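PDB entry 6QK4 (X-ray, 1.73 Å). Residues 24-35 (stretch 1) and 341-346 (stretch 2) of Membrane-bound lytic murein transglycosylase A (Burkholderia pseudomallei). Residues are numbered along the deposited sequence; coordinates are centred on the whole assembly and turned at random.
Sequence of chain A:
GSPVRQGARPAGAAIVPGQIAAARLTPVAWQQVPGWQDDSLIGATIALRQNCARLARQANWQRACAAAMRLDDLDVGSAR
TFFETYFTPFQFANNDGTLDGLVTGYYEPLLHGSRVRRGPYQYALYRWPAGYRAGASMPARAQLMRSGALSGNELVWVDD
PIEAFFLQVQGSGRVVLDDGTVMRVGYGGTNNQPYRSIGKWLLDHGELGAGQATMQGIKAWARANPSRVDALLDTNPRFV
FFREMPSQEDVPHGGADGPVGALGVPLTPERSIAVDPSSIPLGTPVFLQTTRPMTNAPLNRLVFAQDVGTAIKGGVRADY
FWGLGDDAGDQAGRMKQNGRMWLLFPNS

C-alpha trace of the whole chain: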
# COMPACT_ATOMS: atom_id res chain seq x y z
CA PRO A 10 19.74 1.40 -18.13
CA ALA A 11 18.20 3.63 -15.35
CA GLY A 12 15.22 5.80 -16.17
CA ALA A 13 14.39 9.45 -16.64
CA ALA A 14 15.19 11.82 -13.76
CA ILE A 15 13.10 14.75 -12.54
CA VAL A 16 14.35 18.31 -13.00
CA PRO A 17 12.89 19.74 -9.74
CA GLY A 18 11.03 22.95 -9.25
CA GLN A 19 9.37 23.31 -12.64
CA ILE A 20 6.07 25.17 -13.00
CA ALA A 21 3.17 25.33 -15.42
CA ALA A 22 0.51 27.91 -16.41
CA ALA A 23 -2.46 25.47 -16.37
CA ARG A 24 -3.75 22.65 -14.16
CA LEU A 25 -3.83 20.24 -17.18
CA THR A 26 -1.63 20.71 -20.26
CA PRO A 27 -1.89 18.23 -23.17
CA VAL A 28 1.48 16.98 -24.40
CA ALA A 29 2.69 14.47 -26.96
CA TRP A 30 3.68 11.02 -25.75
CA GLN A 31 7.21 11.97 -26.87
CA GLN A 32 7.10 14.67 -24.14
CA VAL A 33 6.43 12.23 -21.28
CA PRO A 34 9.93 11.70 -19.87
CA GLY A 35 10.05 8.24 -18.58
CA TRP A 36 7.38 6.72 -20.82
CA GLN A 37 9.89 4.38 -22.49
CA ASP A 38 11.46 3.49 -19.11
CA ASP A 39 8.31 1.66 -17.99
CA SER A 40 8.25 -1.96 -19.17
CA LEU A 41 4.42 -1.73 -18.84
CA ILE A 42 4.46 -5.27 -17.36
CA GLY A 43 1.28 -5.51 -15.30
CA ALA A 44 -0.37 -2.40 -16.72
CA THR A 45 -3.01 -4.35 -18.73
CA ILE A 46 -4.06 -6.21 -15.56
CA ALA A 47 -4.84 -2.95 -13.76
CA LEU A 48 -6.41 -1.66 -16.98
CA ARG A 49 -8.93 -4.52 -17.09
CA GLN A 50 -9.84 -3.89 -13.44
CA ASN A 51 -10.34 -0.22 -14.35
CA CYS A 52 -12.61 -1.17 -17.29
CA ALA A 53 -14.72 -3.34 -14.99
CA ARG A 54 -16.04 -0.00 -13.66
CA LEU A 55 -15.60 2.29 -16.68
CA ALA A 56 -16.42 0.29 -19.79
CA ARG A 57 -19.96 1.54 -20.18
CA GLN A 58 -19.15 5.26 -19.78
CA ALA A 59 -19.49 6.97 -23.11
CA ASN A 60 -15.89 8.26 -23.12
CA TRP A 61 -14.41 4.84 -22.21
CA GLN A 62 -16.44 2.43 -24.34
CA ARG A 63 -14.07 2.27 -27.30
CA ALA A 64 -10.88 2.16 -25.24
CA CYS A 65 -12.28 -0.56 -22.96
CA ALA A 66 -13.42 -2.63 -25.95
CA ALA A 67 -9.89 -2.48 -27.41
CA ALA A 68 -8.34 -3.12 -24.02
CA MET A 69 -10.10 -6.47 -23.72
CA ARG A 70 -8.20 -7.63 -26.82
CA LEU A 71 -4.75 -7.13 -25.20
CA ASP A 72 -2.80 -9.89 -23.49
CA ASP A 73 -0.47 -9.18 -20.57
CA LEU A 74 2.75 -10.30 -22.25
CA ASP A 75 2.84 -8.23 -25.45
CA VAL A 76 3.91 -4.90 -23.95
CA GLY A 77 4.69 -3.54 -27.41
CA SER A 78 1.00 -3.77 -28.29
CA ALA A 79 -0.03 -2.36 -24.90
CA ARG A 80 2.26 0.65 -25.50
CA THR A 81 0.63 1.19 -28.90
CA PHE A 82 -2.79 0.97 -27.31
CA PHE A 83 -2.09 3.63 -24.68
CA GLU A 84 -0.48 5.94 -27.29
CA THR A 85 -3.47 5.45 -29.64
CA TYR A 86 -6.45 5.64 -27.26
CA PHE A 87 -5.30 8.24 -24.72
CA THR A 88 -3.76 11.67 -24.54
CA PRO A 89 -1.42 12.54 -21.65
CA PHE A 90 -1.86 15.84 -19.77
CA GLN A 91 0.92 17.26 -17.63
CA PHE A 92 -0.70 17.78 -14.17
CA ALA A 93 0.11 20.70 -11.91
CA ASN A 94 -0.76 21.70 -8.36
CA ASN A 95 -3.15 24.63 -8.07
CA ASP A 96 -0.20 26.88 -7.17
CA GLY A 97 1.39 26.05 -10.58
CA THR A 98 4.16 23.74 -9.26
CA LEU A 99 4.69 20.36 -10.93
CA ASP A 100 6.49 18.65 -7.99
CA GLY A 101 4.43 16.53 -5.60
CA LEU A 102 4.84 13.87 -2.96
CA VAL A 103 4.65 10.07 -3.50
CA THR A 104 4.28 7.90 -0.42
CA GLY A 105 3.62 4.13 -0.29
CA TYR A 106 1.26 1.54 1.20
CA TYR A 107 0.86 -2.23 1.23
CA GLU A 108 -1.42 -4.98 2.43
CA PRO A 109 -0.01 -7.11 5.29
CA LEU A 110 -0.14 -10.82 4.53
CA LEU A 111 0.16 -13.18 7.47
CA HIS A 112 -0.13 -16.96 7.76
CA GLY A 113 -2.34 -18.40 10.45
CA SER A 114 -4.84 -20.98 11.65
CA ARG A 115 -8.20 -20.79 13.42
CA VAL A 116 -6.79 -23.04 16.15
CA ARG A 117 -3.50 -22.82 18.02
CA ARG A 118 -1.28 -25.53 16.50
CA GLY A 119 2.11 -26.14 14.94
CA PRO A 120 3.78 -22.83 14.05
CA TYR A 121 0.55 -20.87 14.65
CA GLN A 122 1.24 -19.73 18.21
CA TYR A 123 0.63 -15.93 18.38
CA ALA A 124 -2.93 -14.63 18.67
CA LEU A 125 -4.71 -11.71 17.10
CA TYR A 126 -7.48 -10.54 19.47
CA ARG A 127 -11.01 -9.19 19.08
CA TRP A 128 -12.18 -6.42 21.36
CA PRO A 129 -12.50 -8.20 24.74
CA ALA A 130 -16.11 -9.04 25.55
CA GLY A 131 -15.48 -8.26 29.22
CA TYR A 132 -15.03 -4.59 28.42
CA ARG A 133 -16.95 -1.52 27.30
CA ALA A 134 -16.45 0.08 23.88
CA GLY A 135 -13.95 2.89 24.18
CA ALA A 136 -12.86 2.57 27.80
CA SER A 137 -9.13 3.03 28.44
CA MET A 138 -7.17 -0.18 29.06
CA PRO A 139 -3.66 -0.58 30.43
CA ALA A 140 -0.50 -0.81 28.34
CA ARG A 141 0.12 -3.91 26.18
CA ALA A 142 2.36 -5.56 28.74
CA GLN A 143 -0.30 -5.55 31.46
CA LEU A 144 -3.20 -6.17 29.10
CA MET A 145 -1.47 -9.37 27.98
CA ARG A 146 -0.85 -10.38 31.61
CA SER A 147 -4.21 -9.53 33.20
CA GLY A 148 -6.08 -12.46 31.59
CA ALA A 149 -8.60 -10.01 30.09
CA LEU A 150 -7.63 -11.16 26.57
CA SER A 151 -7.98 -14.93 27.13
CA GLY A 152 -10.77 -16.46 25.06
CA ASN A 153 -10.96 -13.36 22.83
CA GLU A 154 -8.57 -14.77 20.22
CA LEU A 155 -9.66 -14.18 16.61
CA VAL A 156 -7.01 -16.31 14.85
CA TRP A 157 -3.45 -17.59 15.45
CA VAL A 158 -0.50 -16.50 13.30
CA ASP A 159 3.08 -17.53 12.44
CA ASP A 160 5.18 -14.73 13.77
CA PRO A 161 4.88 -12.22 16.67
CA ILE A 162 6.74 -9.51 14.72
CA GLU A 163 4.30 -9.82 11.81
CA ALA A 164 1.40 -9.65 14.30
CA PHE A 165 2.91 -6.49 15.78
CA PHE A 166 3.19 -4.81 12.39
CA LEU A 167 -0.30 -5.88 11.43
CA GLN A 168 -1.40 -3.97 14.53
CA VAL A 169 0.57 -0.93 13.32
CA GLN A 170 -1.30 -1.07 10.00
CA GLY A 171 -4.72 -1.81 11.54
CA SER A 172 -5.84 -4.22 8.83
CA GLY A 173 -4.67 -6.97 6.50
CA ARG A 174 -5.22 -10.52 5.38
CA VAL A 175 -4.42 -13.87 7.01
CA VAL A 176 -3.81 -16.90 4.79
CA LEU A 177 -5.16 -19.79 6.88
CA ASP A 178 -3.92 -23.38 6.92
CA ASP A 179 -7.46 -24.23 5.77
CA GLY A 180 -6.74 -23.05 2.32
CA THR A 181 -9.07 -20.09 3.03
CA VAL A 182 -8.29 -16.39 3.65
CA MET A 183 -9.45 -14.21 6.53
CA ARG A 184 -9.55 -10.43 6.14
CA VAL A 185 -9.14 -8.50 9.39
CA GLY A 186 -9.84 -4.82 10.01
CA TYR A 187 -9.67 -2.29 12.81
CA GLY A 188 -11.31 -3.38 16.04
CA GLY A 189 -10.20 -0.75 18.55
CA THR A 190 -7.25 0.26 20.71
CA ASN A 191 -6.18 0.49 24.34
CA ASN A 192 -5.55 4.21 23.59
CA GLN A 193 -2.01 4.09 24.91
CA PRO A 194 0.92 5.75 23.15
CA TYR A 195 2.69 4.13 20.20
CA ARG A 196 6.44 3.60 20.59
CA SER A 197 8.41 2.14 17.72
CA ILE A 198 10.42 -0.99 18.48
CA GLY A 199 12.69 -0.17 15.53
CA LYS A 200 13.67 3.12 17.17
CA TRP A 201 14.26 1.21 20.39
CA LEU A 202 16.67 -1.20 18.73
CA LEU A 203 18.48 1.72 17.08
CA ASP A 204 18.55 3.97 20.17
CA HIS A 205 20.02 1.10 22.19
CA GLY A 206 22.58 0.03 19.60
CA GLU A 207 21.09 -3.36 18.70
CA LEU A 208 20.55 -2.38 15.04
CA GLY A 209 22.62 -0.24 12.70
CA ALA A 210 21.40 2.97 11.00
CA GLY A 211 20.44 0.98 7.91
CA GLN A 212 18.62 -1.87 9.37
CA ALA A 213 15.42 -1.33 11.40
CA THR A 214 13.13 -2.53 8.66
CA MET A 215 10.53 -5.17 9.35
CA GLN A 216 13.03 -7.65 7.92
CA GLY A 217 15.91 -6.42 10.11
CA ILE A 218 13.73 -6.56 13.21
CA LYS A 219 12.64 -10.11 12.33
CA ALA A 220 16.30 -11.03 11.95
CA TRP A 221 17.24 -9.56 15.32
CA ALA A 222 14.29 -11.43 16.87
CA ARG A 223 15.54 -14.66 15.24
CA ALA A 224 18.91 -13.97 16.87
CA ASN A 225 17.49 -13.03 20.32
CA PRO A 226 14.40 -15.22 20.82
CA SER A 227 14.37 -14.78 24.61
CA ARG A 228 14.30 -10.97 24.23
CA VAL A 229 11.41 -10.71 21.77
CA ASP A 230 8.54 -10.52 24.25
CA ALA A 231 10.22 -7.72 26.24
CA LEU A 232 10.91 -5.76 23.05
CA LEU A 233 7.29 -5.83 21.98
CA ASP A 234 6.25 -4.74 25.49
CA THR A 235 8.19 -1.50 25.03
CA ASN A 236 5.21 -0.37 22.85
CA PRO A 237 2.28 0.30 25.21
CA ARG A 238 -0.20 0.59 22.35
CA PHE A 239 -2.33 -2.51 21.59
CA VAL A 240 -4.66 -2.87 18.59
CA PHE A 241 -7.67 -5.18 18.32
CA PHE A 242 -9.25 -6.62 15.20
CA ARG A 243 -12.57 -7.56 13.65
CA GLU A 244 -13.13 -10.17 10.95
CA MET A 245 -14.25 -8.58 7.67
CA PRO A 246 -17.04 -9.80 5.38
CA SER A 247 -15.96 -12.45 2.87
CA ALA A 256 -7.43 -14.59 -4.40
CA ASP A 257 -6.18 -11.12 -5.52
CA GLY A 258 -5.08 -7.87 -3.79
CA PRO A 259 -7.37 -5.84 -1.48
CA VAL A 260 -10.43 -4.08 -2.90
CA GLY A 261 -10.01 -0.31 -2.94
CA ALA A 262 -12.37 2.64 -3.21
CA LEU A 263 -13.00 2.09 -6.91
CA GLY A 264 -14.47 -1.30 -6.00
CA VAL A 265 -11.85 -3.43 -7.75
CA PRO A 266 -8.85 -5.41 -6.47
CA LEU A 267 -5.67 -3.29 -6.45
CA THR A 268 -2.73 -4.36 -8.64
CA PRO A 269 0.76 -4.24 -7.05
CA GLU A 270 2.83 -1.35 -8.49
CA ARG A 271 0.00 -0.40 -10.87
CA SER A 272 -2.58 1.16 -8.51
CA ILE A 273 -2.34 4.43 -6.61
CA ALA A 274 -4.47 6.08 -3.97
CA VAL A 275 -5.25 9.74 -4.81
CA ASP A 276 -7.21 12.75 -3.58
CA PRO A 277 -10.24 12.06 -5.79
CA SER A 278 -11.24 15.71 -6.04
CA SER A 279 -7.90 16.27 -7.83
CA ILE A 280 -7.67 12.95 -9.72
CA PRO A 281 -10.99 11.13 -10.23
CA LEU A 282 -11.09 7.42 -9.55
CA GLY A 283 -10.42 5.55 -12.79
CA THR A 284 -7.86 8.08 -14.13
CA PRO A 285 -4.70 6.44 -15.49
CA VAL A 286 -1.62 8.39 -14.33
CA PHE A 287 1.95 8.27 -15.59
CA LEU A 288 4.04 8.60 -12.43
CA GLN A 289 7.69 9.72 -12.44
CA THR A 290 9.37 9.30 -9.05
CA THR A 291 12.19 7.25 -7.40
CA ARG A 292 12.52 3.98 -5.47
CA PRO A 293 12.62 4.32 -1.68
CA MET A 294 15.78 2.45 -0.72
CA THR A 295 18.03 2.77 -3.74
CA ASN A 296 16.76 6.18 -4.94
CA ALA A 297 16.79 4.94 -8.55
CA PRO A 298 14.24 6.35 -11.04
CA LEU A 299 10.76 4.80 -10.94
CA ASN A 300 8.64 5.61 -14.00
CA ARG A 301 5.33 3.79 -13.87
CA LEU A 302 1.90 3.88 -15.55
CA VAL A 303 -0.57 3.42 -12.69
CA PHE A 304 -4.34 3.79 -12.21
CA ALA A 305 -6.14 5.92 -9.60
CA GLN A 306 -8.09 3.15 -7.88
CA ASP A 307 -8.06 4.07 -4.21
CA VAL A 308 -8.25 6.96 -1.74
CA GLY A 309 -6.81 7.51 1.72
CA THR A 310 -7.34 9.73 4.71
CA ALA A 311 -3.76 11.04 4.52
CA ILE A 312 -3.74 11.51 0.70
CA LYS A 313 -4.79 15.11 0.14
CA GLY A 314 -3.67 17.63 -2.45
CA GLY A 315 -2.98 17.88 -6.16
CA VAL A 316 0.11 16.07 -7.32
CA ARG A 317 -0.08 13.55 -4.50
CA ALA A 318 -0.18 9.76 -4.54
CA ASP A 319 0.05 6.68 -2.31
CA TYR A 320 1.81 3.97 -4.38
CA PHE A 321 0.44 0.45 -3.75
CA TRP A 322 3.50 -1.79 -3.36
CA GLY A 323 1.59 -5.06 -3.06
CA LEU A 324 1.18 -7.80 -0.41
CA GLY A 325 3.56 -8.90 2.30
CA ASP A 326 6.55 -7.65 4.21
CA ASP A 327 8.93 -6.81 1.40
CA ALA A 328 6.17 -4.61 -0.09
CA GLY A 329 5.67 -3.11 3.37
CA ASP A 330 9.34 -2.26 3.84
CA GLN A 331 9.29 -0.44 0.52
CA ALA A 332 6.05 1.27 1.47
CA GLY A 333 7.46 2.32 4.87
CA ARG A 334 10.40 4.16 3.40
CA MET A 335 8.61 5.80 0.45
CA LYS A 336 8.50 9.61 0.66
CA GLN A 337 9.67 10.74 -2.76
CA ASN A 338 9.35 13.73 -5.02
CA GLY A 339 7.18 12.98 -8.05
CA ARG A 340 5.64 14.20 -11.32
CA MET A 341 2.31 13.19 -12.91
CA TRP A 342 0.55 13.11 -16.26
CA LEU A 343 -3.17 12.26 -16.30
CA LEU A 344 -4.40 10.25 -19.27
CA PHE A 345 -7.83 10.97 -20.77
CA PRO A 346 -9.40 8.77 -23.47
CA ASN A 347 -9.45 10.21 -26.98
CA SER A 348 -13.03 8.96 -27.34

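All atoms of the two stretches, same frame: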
# COMPACT_ATOMS: atom_id res chain seq x y z
N ARG A 24 -3.57 23.89 -14.94
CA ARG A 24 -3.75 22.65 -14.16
C ARG A 24 -3.49 21.39 -15.01
O ARG A 24 -2.81 20.43 -14.55
CB ARG A 24 -5.18 22.65 -13.61
CG ARG A 24 -5.66 21.32 -13.03
CD ARG A 24 -5.00 21.10 -11.70
NE ARG A 24 -5.92 20.50 -10.69
CZ ARG A 24 -5.59 20.34 -9.41
NH1 ARG A 24 -4.35 20.66 -8.98
NH2 ARG A 24 -6.49 19.82 -8.55
N LEU A 25 -4.02 21.34 -16.23
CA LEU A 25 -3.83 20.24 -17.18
C LEU A 25 -3.34 20.78 -18.52
O LEU A 25 -4.04 21.58 -19.15
CB LEU A 25 -5.13 19.44 -17.40
CG LEU A 25 -5.51 18.56 -16.19
CD1 LEU A 25 -7.03 18.22 -16.24
CD2 LEU A 25 -4.64 17.25 -16.12
N THR A 26 -2.22 20.27 -18.99
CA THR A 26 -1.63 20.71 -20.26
C THR A 26 -1.43 19.49 -21.15
O THR A 26 -0.58 18.64 -20.84
CB THR A 26 -0.28 21.39 -20.05
OG1 THR A 26 -0.39 22.44 -19.08
CG2 THR A 26 0.19 22.00 -21.42
N PRO A 27 -2.15 19.36 -22.27
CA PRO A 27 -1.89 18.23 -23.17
C PRO A 27 -0.48 18.26 -23.75
O PRO A 27 0.03 19.32 -24.14
CB PRO A 27 -2.94 18.40 -24.29
CG PRO A 27 -3.15 19.95 -24.32
CD PRO A 27 -3.10 20.36 -22.83
N VAL A 28 0.15 17.10 -23.82
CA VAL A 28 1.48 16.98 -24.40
C VAL A 28 1.51 15.76 -25.31
O VAL A 28 0.60 14.93 -25.31
CB VAL A 28 2.58 16.89 -23.33
CG1 VAL A 28 2.54 18.09 -22.38
CG2 VAL A 28 2.38 15.58 -22.51
N ALA A 29 2.55 15.67 -26.16
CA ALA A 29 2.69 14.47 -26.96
C ALA A 29 3.28 13.35 -26.10
O ALA A 29 3.95 13.61 -25.10
CB ALA A 29 3.64 14.71 -28.15
N TRP A 30 3.04 12.10 -26.49
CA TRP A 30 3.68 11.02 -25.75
C TRP A 30 5.20 11.17 -25.75
O TRP A 30 5.86 10.80 -24.79
CB TRP A 30 3.23 9.66 -26.32
CG TRP A 30 1.87 9.28 -25.82
CD1 TRP A 30 0.68 9.37 -26.48
CD2 TRP A 30 1.58 8.78 -24.51
NE1 TRP A 30 -0.34 8.91 -25.66
CE2 TRP A 30 0.20 8.54 -24.45
CE3 TRP A 30 2.37 8.48 -23.41
CZ2 TRP A 30 -0.43 8.05 -23.29
CZ3 TRP A 30 1.74 8.00 -22.25
CH2 TRP A 30 0.36 7.77 -22.22
N GLN A 31 5.78 11.74 -26.82
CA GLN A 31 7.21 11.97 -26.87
C GLN A 31 7.68 12.99 -25.82
O GLN A 31 8.88 13.09 -25.56
CB GLN A 31 7.55 12.47 -28.30
CG GLN A 31 9.05 12.77 -28.61
CD GLN A 31 9.52 14.23 -28.23
OE1 GLN A 31 8.69 15.10 -27.91
NE2 GLN A 31 10.84 14.48 -28.29
N GLN A 32 6.76 13.75 -25.21
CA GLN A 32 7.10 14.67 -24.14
C GLN A 32 6.90 14.09 -22.75
O GLN A 32 7.24 14.79 -21.77
CB GLN A 32 6.31 15.97 -24.24
CG GLN A 32 6.70 16.71 -25.53
CD GLN A 32 5.81 17.82 -25.79
OE1 GLN A 32 4.70 17.64 -26.27
NE2 GLN A 32 6.29 19.04 -25.48
N VAL A 33 6.47 12.83 -22.64
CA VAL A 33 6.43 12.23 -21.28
C VAL A 33 7.79 11.60 -21.00
O VAL A 33 8.14 10.55 -21.55
CB VAL A 33 5.28 11.22 -21.19
CG1 VAL A 33 5.21 10.50 -19.76
CG2 VAL A 33 3.97 11.89 -21.54
N PRO A 34 8.61 12.23 -20.15
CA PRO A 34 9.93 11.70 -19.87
C PRO A 34 9.72 10.53 -18.92
O PRO A 34 9.02 10.62 -17.90
CB PRO A 34 10.66 12.88 -19.21
CG PRO A 34 9.57 13.68 -18.59
CD PRO A 34 8.30 13.43 -19.36
N GLY A 35 10.19 9.44 -19.34
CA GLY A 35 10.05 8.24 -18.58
C GLY A 35 9.13 7.25 -19.23
O GLY A 35 9.21 6.08 -18.90
N MET A 341 3.47 13.93 -12.38
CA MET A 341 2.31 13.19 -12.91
C MET A 341 1.85 13.73 -14.25
O MET A 341 1.89 14.94 -14.48
CB MET A 341 1.08 13.27 -11.96
CG MET A 341 1.31 12.46 -10.76
SD MET A 341 -0.23 12.75 -9.76
CE MET A 341 0.14 11.63 -8.42
N TRP A 342 1.40 12.81 -15.11
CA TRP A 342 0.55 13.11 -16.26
C TRP A 342 -0.73 12.30 -16.13
O TRP A 342 -0.67 11.08 -15.92
CB TRP A 342 1.25 12.71 -17.58
CG TRP A 342 2.52 13.52 -17.82
CD1 TRP A 342 2.66 14.53 -18.73
CD2 TRP A 342 3.80 13.42 -17.12
NE1 TRP A 342 3.97 15.06 -18.65
CE2 TRP A 342 4.64 14.43 -17.64
CE3 TRP A 342 4.27 12.61 -16.06
CZ2 TRP A 342 5.99 14.59 -17.22
CZ3 TRP A 342 5.61 12.83 -15.58
CH2 TRP A 342 6.44 13.81 -16.19
N LEU A 343 -1.88 12.97 -16.29
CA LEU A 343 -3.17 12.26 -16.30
C LEU A 343 -3.52 11.88 -17.74
O LEU A 343 -3.34 12.69 -18.66
CB LEU A 343 -4.26 13.16 -15.73
CG LEU A 343 -4.07 13.76 -14.34
CD1 LEU A 343 -5.42 14.21 -13.76
CD2 LEU A 343 -3.49 12.81 -13.36
N LEU A 344 -3.96 10.66 -17.94
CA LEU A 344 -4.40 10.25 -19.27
C LEU A 344 -5.92 10.42 -19.38
O LEU A 344 -6.65 10.05 -18.46
CB LEU A 344 -4.09 8.78 -19.53
CG LEU A 344 -2.62 8.38 -19.82
CD1 LEU A 344 -1.73 8.70 -18.71
CD2 LEU A 344 -2.59 6.94 -20.09
N PHE A 345 -6.38 10.91 -20.54
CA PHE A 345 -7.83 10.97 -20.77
C PHE A 345 -8.10 10.27 -22.09
O PHE A 345 -7.33 10.46 -23.03
CB PHE A 345 -8.32 12.42 -20.85
CG PHE A 345 -8.33 13.07 -19.51
CD1 PHE A 345 -9.41 12.89 -18.65
CD2 PHE A 345 -7.23 13.81 -19.07
CE1 PHE A 345 -9.41 13.44 -17.37
CE2 PHE A 345 -7.20 14.36 -17.82
CZ PHE A 345 -8.28 14.18 -16.93
N PRO A 346 -9.17 9.50 -22.21
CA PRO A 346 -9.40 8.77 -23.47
C PRO A 346 -9.75 9.70 -24.62
O PRO A 346 -10.49 10.66 -24.44
CB PRO A 346 -10.56 7.84 -23.15
CG PRO A 346 -11.13 8.31 -21.92
CD PRO A 346 -10.05 9.01 -21.13
O HOH W 1 5.46 17.03 -20.02

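What holds a segment near the start of the chain to a strand more than 300 residues later? Apolar side chains do nearly all of it: no direct hydrogen bond crosses, and the two sides together bury 371 Å². W342 contributes most, its CA-to-CB bond pointing toward stretch 1 and its chi1 in the m well at -63°.

How is the W342 indole received? V33, with chi1 t, lays CG2 over one face, 4.2 Å from the centroid of the W342 five-membered ring, a CH-pi contact. V28 CG2 lies 3.9 Å from W342 CD1, and P34 CD packs 3.4 Å from W342 CZ2. These apolar side chains give the indole carbon to pack against, with V33 over the face.

What becomes of the indole's polar atom? W342 NE1 donates to a water at 2.8 Å, and that water donates a weak bond, 3.4 Å long, to Q32 O. Q32 turns its side chain back to its own stretch, where OE1 accepts from A29 N at 2.9 Å.

How do the leucines and W30 extend the contact? L25 is an m,t rotamer: L25 CD2 lies 3.9 Å from L343 CD1, and both L25 methyls, CD1 and CD2, lie 4.2 Å from F345 CE2. W30 (chi1 m, -79°) and L344 (m,p) both start sideways, but their ends come nearer, bringing W30 CH2 within 3.7 Å of L344 CD2, which meets the ring at its edge.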